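Local coordinates for protein YciF (PDB 2GS4) that is a homodimeric stress protein of the ferritin-like, rubrerythrin-related class that probably binds metal inside its helical bundle, its precise biochemical role not being established, at residues R26-L31 against Q42-H47; E38-A43 against V97-L102; H111-S116 against E141-T146. All blocks are in the same frame, centred on the assembly; numbering follows the deposited sequence.

Contact 1 (R26-L31 against Q42-H47); sequences RALAKL and QAFHAH
L31 rests on the ring of F44 where helix 6-33 and helix 38-63, consecutive in the chain, pack as an antiparallel pair in the ferritin-like bundle; their local axes pass 8.3 Å apart with 160° between their directions. The aromatic part of the contact is a CH-pi interaction. L31 CB sits 3.7 Å from the centroid of the F44 ring and 8° off its normal, squarely above the middle of one face. F44 has CG anti to its own carbonyl carbon (chi1 -76°), which directs the ring across to helix 6-33 and beneath this methylene. The apolar contacts add the branch tips: L31 CD1 comes within 3.6 Å of F44 CE1, while L28, crossing F44 at about a right angle, brings CD2 to 4.2 Å from F44 CD1. Replacing F44 by an alanine would probably strip L31 CB and CD1 of the surface they lie on and open a gap toward A106 of helix 95-126, which the ring also touches. At H47 it is the methyl groups of L28 that meet polar atoms. The imidazole NE2 hydrogen-bonds E143 on helix 130-159, while the other ring nitrogen lies beside L28, which approaches the ring obliquely: H47 ND1 is 3.8 Å from L28 CD1, and that methyl is also 3.7 Å from H47 O.

Contact 2 (E38-A43 against V97-L102); sequences EKLSQA and VRDAAL
In the core of the ferritin-like bundle, near one of its ends, the first turns of helix 38-63 meet the early part of helix 95-126 through L40, which faces D99 and L102. The two helices run in broadly the same direction here, consistent with the long connection between the second and third core helices of this fold. They are not close-packed: the nearest CA atoms, those of L40 and D99, are 8.1 Å apart, and the span is bridged by side chains. L40 has CG anti to its backbone N (chi1 177°), and this stretches the leucine across the interval until CD2 meets the other helix. D99 slides past it in the opposite direction, with its OD2 4.0 Å from L40 CD2. The same methyl reaches L102, where L40 CD2 approaches CB at 4.3 Å, a light apolar touch. T35, in the loop ahead of helix 38-63, fills in beside L40 and L102, and its hydroxyl is hydrogen-bonded to D99 OD2. Next to D99, R98 ties the same end of the bundle together by donating to the carbonyls of A34, I89 and E93. The methyl of L40 offers D99 OD2 no hydrogen bond; that oxygen is satisfied by T35, so burial probably costs it less, and L40 probably adds little more than van der Waals contact.

Contact 3 (H111-S116 against E141-T146); sequences HYEIAS and EEEKAT
I114 makes the close part of this contact, pressing its CG1 to 3.8 Å from E143 CB and its CD1 to 3.9 Å from K144 CG. The isoleucine chain is extended through its second torsion (chi2 169°), which carries CD1 over the backbone of the facing helix, 3.8 Å from E143 O. K144 marks the loose, solvent side: its base lies against I114, but beyond CG the chain runs straight outward. Helix 95-126 and helix 130-159 are here an antiparallel pair of the ferritin-like fold, their local axes 156° apart in direction. The inward side is polar and buried. E143 OE2 lies 3.8 Å from E113 CB, and the two carboxylates, their planes turned 82° to each other, come no nearer than 4.3 Å from E113 OE1 to E143 OE2. E110 and E21 bring further carboxylates close to E143 and E113 respectively, a cluster recalling the dinuclear metal centres of ferritin-like proteins and consistent with metal binding. Q54 NE2 hydrogen-bonds E143 OE1 and probably helps to set the turn of that carboxylate. On another flank of helix 95-126, A115 packs on H12 of the second subunit.

In the fold
Contacts 1 and 2 are buried and share helix 38-63; contact 3 is only partly buried and joins helices 95-126 and 130-159. Contacts 2 and 3 both use helix 95-126, without touching. Contacts 1 and 3 each join an antiparallel pair of helices, whereas contact 2 bridges two of similar direction and buries the least surface. Contacts 1 and 2 touch directly, L31 and F44 packing on L102. By another route, H47 ties contact 1 to E143 of contact 3. The chemistry thus changes along the bundle, from leucine and phenylalanine packing, with one buried acid toward the end, to the carboxylate-rich middle at contact 3.

Contact 1 (R26-L31 against Q42-H47)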
loop_
_atom_site.group_PDB
_atom_site.type_symbol
_atom_site.label_atom_id
_atom_site.label_comp_id
_atom_site.label_asym_id
_atom_site.label_seq_id
_atom_site.Cartn_x
_atom_site.Cartn_y
_atom_site.Cartn_z
ATOM N N ARG A 26 -10.159 13.276 4.518
ATOM C CA ARG A 26 -9.421 14.529 4.640
ATOM C C ARG A 26 -8.726 14.849 3.312
ATOM O O ARG A 26 -8.841 15.956 2.787
ATOM C CB ARG A 26 -8.355 14.451 5.753
ATOM C CG ARG A 26 -8.870 14.500 7.201
ATOM C CD ARG A 26 -8.857 13.130 7.901
ATOM N NE ARG A 26 -7.516 12.625 8.205
ATOM C CZ ARG A 26 -7.275 11.543 8.947
ATOM N NH1 ARG A 26 -8.282 10.852 9.466
ATOM N NH2 ARG A 26 -6.027 11.145 9.165
ATOM N N ALA A 27 -8.015 13.869 2.768
ATOM C CA ALA A 27 -7.284 14.064 1.520
ATOM C C ALA A 27 -8.140 14.545 0.351
ATOM O O ALA A 27 -7.731 15.423 -0.405
ATOM C CB ALA A 27 -6.564 12.782 1.138
ATOM N N LEU A 28 -9.333 13.980 0.202
ATOM C CA LEU A 28 -10.202 14.365 -0.902
ATOM C C LEU A 28 -10.703 15.810 -0.801
ATOM O O LEU A 28 -10.871 16.477 -1.820
ATOM C CB LEU A 28 -11.377 13.381 -1.010
ATOM C CG LEU A 28 -10.957 11.955 -1.399
ATOM C CD1 LEU A 28 -12.107 10.981 -1.193
ATOM C CD2 LEU A 28 -10.496 11.940 -2.846
ATOM N N ALA A 29 -10.942 16.300 0.415
ATOM C CA ALA A 29 -11.400 17.679 0.575
ATOM C C ALA A 29 -10.265 18.601 0.141
ATOM O O ALA A 29 -10.505 19.637 -0.488
ATOM C CB ALA A 29 -11.770 17.952 2.019
ATOM N N LYS A 30 -9.031 18.228 0.477
ATOM C CA LYS A 30 -7.876 19.029 0.089
ATOM C C LYS A 30 -7.711 18.953 -1.432
ATOM O O LYS A 30 -7.482 19.970 -2.085
ATOM C CB LYS A 30 -6.585 18.535 0.764
ATOM C CG LYS A 30 -6.416 18.846 2.267
ATOM C CD LYS A 30 -4.940 18.636 2.685
ATOM C CE LYS A 30 -4.700 18.788 4.193
ATOM N NZ LYS A 30 -3.239 18.814 4.553
ATOM N N LEU A 31 -7.834 17.759 -2.007
ATOM C CA LEU A 31 -7.684 17.641 -3.455
ATOM C C LEU A 31 -8.710 18.469 -4.202
ATOM O O LEU A 31 -8.383 19.100 -5.206
ATOM C CB LEU A 31 -7.790 16.186 -3.912
ATOM C CG LEU A 31 -6.580 15.294 -3.658
ATOM C CD1 LEU A 31 -6.991 13.860 -3.907
ATOM C CD2 LEU A 31 -5.416 15.698 -4.564
ATOM N N GLN A 42 -15.035 18.807 -8.731
ATOM C CA GLN A 42 -16.298 18.141 -8.431
ATOM C C GLN A 42 -16.164 16.632 -8.307
ATOM O O GLN A 42 -16.846 16.011 -7.490
ATOM C CB GLN A 42 -17.330 18.486 -9.496
ATOM C CG GLN A 42 -17.618 19.974 -9.538
ATOM C CD GLN A 42 -18.622 20.350 -10.599
ATOM O OE1 GLN A 42 -18.962 19.548 -11.474
ATOM N NE2 GLN A 42 -19.101 21.583 -10.533
ATOM N N ALA A 43 -15.284 16.040 -9.109
ATOM C CA ALA A 43 -15.088 14.600 -9.037
ATOM C C ALA A 43 -14.471 14.243 -7.686
ATOM O O ALA A 43 -14.795 13.210 -7.103
ATOM C CB ALA A 43 -14.192 14.132 -10.173
ATOM N N PHE A 44 -13.582 15.095 -7.182
ATOM C CA PHE A 44 -12.962 14.836 -5.885
ATOM C C PHE A 44 -14.018 15.038 -4.795
ATOM O O PHE A 44 -14.069 14.290 -3.824
ATOM C CB PHE A 44 -11.763 15.769 -5.623
ATOM C CG PHE A 44 -10.512 15.401 -6.388
ATOM C CD1 PHE A 44 -10.008 14.097 -6.368
ATOM C CD2 PHE A 44 -9.807 16.378 -7.092
ATOM C CE1 PHE A 44 -8.821 13.777 -7.054
ATOM C CE2 PHE A 44 -8.626 16.063 -7.772
ATOM C CZ PHE A 44 -8.134 14.769 -7.749
ATOM N N HIS A 45 -14.862 16.051 -4.960
ATOM C CA HIS A 45 -15.907 16.309 -3.976
ATOM C C HIS A 45 -16.928 15.180 -4.011
ATOM O O HIS A 45 -17.426 14.752 -2.969
ATOM C CB HIS A 45 -16.595 17.651 -4.246
ATOM C CG HIS A 45 -17.594 18.037 -3.200
ATOM N ND1 HIS A 45 -17.252 18.232 -1.877
ATOM C CD2 HIS A 45 -18.926 18.255 -3.277
ATOM C CE1 HIS A 45 -18.332 18.551 -1.187
ATOM N NE2 HIS A 45 -19.363 18.571 -2.014
ATOM N N ALA A 46 -17.231 14.686 -5.207
ATOM C CA ALA A 46 -18.180 13.592 -5.331
ATOM C C ALA A 46 -17.604 12.354 -4.645
ATOM O O ALA A 46 -18.315 11.652 -3.930
ATOM C CB ALA A 46 -18.464 13.296 -6.802
ATOM N N HIS A 47 -16.315 12.092 -4.843
ATOM C CA HIS A 47 -15.709 10.913 -4.228
ATOM C C HIS A 47 -15.611 11.067 -2.713
ATOM O O HIS A 47 -15.642 10.074 -1.979
ATOM C CB HIS A 47 -14.319 10.641 -4.802
ATOM C CG HIS A 47 -13.801 9.273 -4.483
ATOM N ND1 HIS A 47 -12.457 8.982 -4.420
ATOM C CD2 HIS A 47 -14.451 8.116 -4.211
ATOM C CE1 HIS A 47 -12.299 7.702 -4.120
ATOM N NE2 HIS A 47 -13.493 7.157 -3.988
#

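Contact 2 (E38-A43 against V97-L102)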
loop_
_atom_site.group_PDB
_atom_site.type_symbol
_atom_site.label_atom_id
_atom_site.label_comp_id
_atom_site.label_asym_id
_atom_site.label_seq_id
_atom_site.Cartn_x
_atom_site.Cartn_y
_atom_site.Cartn_z
ATOM N N GLU A 38 -12.847 22.918 -12.518
ATOM C CA GLU A 38 -14.128 22.683 -11.859
ATOM C C GLU A 38 -14.629 21.251 -11.966
ATOM O O GLU A 38 -15.152 20.698 -10.996
ATOM C CB GLU A 38 -15.188 23.631 -12.423
ATOM C CG GLU A 38 -16.564 23.423 -11.827
ATOM C CD GLU A 38 -16.976 24.545 -10.901
ATOM O OE1 GLU A 38 -16.322 24.737 -9.853
ATOM O OE2 GLU A 38 -17.959 25.238 -11.229
ATOM N N LYS A 39 -14.486 20.653 -13.149
ATOM C CA LYS A 39 -14.935 19.285 -13.349
ATOM C C LYS A 39 -14.119 18.311 -12.494
ATOM O O LYS A 39 -14.663 17.334 -11.980
ATOM C CB LYS A 39 -14.866 18.906 -14.840
ATOM C CG LYS A 39 -15.983 19.539 -15.677
ATOM C CD LYS A 39 -17.352 19.195 -15.079
ATOM C CE LYS A 39 -18.494 19.975 -15.723
ATOM N NZ LYS A 39 -18.838 19.508 -17.092
ATOM N N LEU A 40 -12.824 18.578 -12.335
ATOM C CA LEU A 40 -11.979 17.705 -11.522
ATOM C C LEU A 40 -12.317 17.928 -10.052
ATOM O O LEU A 40 -12.456 16.974 -9.285
ATOM C CB LEU A 40 -10.489 17.998 -11.764
ATOM C CG LEU A 40 -9.504 17.191 -10.907
ATOM C CD1 LEU A 40 -9.817 15.711 -11.041
ATOM C CD2 LEU A 40 -8.066 17.470 -11.341
ATOM N N SER A 41 -12.444 19.194 -9.664
ATOM C CA SER A 41 -12.774 19.563 -8.293
ATOM C C SER A 41 -14.037 18.826 -7.856
ATOM O O SER A 41 -14.100 18.277 -6.758
ATOM C CB SER A 41 -13.004 21.072 -8.204
ATOM O OG SER A 41 -13.211 21.499 -6.869
ATOM N N GLN A 42 -15.035 18.807 -8.731
ATOM C CA GLN A 42 -16.298 18.141 -8.431
ATOM C C GLN A 42 -16.164 16.632 -8.307
ATOM O O GLN A 42 -16.846 16.011 -7.490
ATOM C CB GLN A 42 -17.330 18.486 -9.496
ATOM C CG GLN A 42 -17.618 19.974 -9.538
ATOM C CD GLN A 42 -18.622 20.350 -10.599
ATOM O OE1 GLN A 42 -18.962 19.548 -11.474
ATOM N NE2 GLN A 42 -19.101 21.583 -10.533
ATOM N N ALA A 43 -15.284 16.040 -9.109
ATOM C CA ALA A 43 -15.088 14.600 -9.037
ATOM C C ALA A 43 -14.471 14.243 -7.686
ATOM O O ALA A 43 -14.795 13.210 -7.103
ATOM C CB ALA A 43 -14.192 14.132 -10.173
ATOM N N VAL A 97 -0.502 20.649 -16.287
ATOM C CA VAL A 97 0.569 19.822 -15.724
ATOM C C VAL A 97 0.074 19.357 -14.371
ATOM O O VAL A 97 0.049 18.164 -14.058
ATOM C CB VAL A 97 1.857 20.641 -15.511
ATOM C CG1 VAL A 97 2.987 19.749 -15.065
ATOM C CG2 VAL A 97 2.211 21.370 -16.793
ATOM N N ARG A 98 -0.329 20.339 -13.577
ATOM C CA ARG A 98 -0.843 20.120 -12.246
ATOM C C ARG A 98 -1.989 19.118 -12.206
ATOM O O ARG A 98 -1.986 18.194 -11.389
ATOM C CB ARG A 98 -1.309 21.454 -11.670
ATOM C CG ARG A 98 -1.931 21.335 -10.311
ATOM C CD ARG A 98 -2.163 22.698 -9.694
ATOM N NE ARG A 98 -2.481 22.569 -8.277
ATOM C CZ ARG A 98 -1.593 22.683 -7.295
ATOM N NH1 ARG A 98 -1.975 22.536 -6.035
ATOM N NH2 ARG A 98 -0.324 22.964 -7.570
ATOM N N ASP A 99 -2.960 19.291 -13.094
ATOM C CA ASP A 99 -4.118 18.409 -13.136
ATOM C C ASP A 99 -3.806 16.980 -13.604
ATOM O O ASP A 99 -4.445 16.025 -13.162
ATOM C CB ASP A 99 -5.212 19.044 -14.002
ATOM C CG ASP A 99 -5.777 20.323 -13.380
ATOM O OD1 ASP A 99 -6.383 21.132 -14.115
ATOM O OD2 ASP A 99 -5.619 20.518 -12.154
ATOM N N ALA A 100 -2.822 16.832 -14.486
ATOM C CA ALA A 100 -2.439 15.509 -14.979
ATOM C C ALA A 100 -1.888 14.714 -13.801
ATOM O O ALA A 100 -2.190 13.534 -13.628
ATOM C CB ALA A 100 -1.376 15.632 -16.067
ATOM N N ALA A 101 -1.077 15.384 -12.992
ATOM C CA ALA A 101 -0.479 14.762 -11.822
ATOM C C ALA A 101 -1.530 14.469 -10.752
ATOM O O ALA A 101 -1.505 13.414 -10.131
ATOM C CB ALA A 101 0.609 15.664 -11.252
ATOM N N LEU A 102 -2.457 15.395 -10.541
ATOM C CA LEU A 102 -3.495 15.187 -9.529
ATOM C C LEU A 102 -4.373 13.992 -9.886
ATOM O O LEU A 102 -4.663 13.144 -9.042
ATOM C CB LEU A 102 -4.339 16.455 -9.356
ATOM C CG LEU A 102 -3.567 17.599 -8.685
ATOM C CD1 LEU A 102 -4.403 18.878 -8.677
ATOM C CD2 LEU A 102 -3.197 17.198 -7.268
#

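Contact 3 (H111-S116 against E141-T146)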
loop_
_atom_site.group_PDB
_atom_site.type_symbol
_atom_site.label_atom_id
_atom_site.label_comp_id
_atom_site.label_asym_id
_atom_site.label_seq_id
_atom_site.Cartn_x
_atom_site.Cartn_y
_atom_site.Cartn_z
ATOM N N HIS A 111 -6.079 2.525 -7.573
ATOM C CA HIS A 111 -5.484 1.216 -7.836
ATOM C C HIS A 111 -5.441 0.477 -6.498
ATOM O O HIS A 111 -5.820 -0.694 -6.404
ATOM C CB HIS A 111 -4.070 1.375 -8.411
ATOM C CG HIS A 111 -3.349 0.078 -8.628
ATOM N ND1 HIS A 111 -2.970 -0.365 -9.878
ATOM C CD2 HIS A 111 -2.917 -0.860 -7.751
ATOM C CE1 HIS A 111 -2.335 -1.518 -9.761
ATOM N NE2 HIS A 111 -2.288 -1.840 -8.482
ATOM N N TYR A 112 -5.002 1.180 -5.460
ATOM C CA TYR A 112 -4.911 0.606 -4.126
ATOM C C TYR A 112 -6.280 0.211 -3.565
ATOM O O TYR A 112 -6.456 -0.890 -3.061
ATOM C CB TYR A 112 -4.250 1.601 -3.172
ATOM C CG TYR A 112 -4.101 1.106 -1.748
ATOM C CD1 TYR A 112 -3.048 0.269 -1.385
ATOM C CD2 TYR A 112 -5.003 1.495 -0.759
ATOM C CE1 TYR A 112 -2.893 -0.163 -0.069
ATOM C CE2 TYR A 112 -4.860 1.069 0.557
ATOM C CZ TYR A 112 -3.800 0.244 0.896
ATOM O OH TYR A 112 -3.633 -0.157 2.201
ATOM N N GLU A 113 -7.251 1.109 -3.651
ATOM C CA GLU A 113 -8.573 0.807 -3.108
ATOM C C GLU A 113 -9.253 -0.371 -3.783
ATOM O O GLU A 113 -9.785 -1.257 -3.111
ATOM C CB GLU A 113 -9.448 2.054 -3.169
ATOM C CG GLU A 113 -8.960 3.142 -2.224
ATOM C CD GLU A 113 -9.376 2.893 -0.785
ATOM O OE1 GLU A 113 -10.531 3.216 -0.444
ATOM O OE2 GLU A 113 -8.558 2.363 -0.002
ATOM N N ILE A 114 -9.220 -0.394 -5.110
ATOM C CA ILE A 114 -9.817 -1.480 -5.871
ATOM C C ILE A 114 -9.209 -2.829 -5.469
ATOM O O ILE A 114 -9.930 -3.778 -5.163
ATOM C CB ILE A 114 -9.647 -1.211 -7.383
ATOM C CG1 ILE A 114 -10.595 -0.074 -7.784
ATOM C CG2 ILE A 114 -9.884 -2.478 -8.188
ATOM C CD1 ILE A 114 -10.366 0.490 -9.173
ATOM N N ALA A 115 -7.882 -2.906 -5.448
ATOM C CA ALA A 115 -7.213 -4.138 -5.061
ATOM C C ALA A 115 -7.585 -4.520 -3.626
ATOM O O ALA A 115 -7.749 -5.706 -3.324
ATOM C CB ALA A 115 -5.693 -3.979 -5.202
ATOM N N SER A 116 -7.717 -3.519 -2.748
ATOM C CA SER A 116 -8.077 -3.757 -1.345
ATOM C C SER A 116 -9.468 -4.380 -1.199
ATOM O O SER A 116 -9.654 -5.365 -0.491
ATOM C CB SER A 116 -8.053 -2.447 -0.544
ATOM O OG SER A 116 -6.756 -2.139 -0.065
ATOM N N GLU A 141 -17.211 -1.893 -6.863
ATOM C CA GLU A 141 -17.738 -1.347 -8.109
ATOM C C GLU A 141 -17.761 0.182 -8.151
ATOM O O GLU A 141 -17.544 0.774 -9.209
ATOM C CB GLU A 141 -19.137 -1.912 -8.387
ATOM C CG GLU A 141 -19.164 -3.436 -8.447
ATOM C CD GLU A 141 -18.148 -4.009 -9.427
ATOM O OE1 GLU A 141 -17.669 -5.138 -9.185
ATOM O OE2 GLU A 141 -17.838 -3.342 -10.439
ATOM N N GLU A 142 -18.024 0.829 -7.015
ATOM C CA GLU A 142 -18.047 2.289 -6.991
ATOM C C GLU A 142 -16.646 2.828 -7.251
ATOM O O GLU A 142 -16.471 3.815 -7.964
ATOM C CB GLU A 142 -18.559 2.808 -5.642
ATOM C CG GLU A 142 -20.056 2.601 -5.418
ATOM C CD GLU A 142 -20.507 3.110 -4.062
ATOM O OE1 GLU A 142 -19.655 3.245 -3.155
ATOM O OE2 GLU A 142 -21.717 3.365 -3.896
ATOM N N GLU A 143 -15.648 2.179 -6.664
ATOM C CA GLU A 143 -14.266 2.604 -6.846
ATOM C C GLU A 143 -13.839 2.404 -8.293
ATOM O O GLU A 143 -13.074 3.203 -8.839
ATOM C CB GLU A 143 -13.347 1.835 -5.902
ATOM C CG GLU A 143 -13.546 2.219 -4.440
ATOM C CD GLU A 143 -13.458 3.718 -4.219
ATOM O OE1 GLU A 143 -14.518 4.370 -4.100
ATOM O OE2 GLU A 143 -12.330 4.248 -4.183
ATOM N N LYS A 144 -14.332 1.340 -8.913
ATOM C CA LYS A 144 -14.013 1.096 -10.312
ATOM C C LYS A 144 -14.647 2.205 -11.157
ATOM O O LYS A 144 -14.007 2.747 -12.056
ATOM C CB LYS A 144 -14.511 -0.286 -10.749
ATOM C CG LYS A 144 -13.599 -1.442 -10.295
ATOM C CD LYS A 144 -14.122 -2.805 -10.763
ATOM C CE LYS A 144 -13.226 -3.945 -10.280
ATOM N NZ LYS A 144 -13.795 -5.282 -10.630
ATOM N N ALA A 145 -15.891 2.569 -10.850
ATOM C CA ALA A 145 -16.548 3.633 -11.605
ATOM C C ALA A 145 -15.845 4.964 -11.349
ATOM O O ALA A 145 -15.716 5.796 -12.252
ATOM C CB ALA A 145 -18.021 3.735 -11.225
ATOM N N THR A 146 -15.393 5.171 -10.116
ATOM C CA THR A 146 -14.696 6.407 -9.792
ATOM C C THR A 146 -13.405 6.447 -10.611
ATOM O O THR A 146 -13.036 7.482 -11.154
ATOM C CB THR A 146 -14.391 6.497 -8.272
ATOM O OG1 THR A 146 -15.624 6.624 -7.549
ATOM C CG2 THR A 146 -13.500 7.688 -7.955
#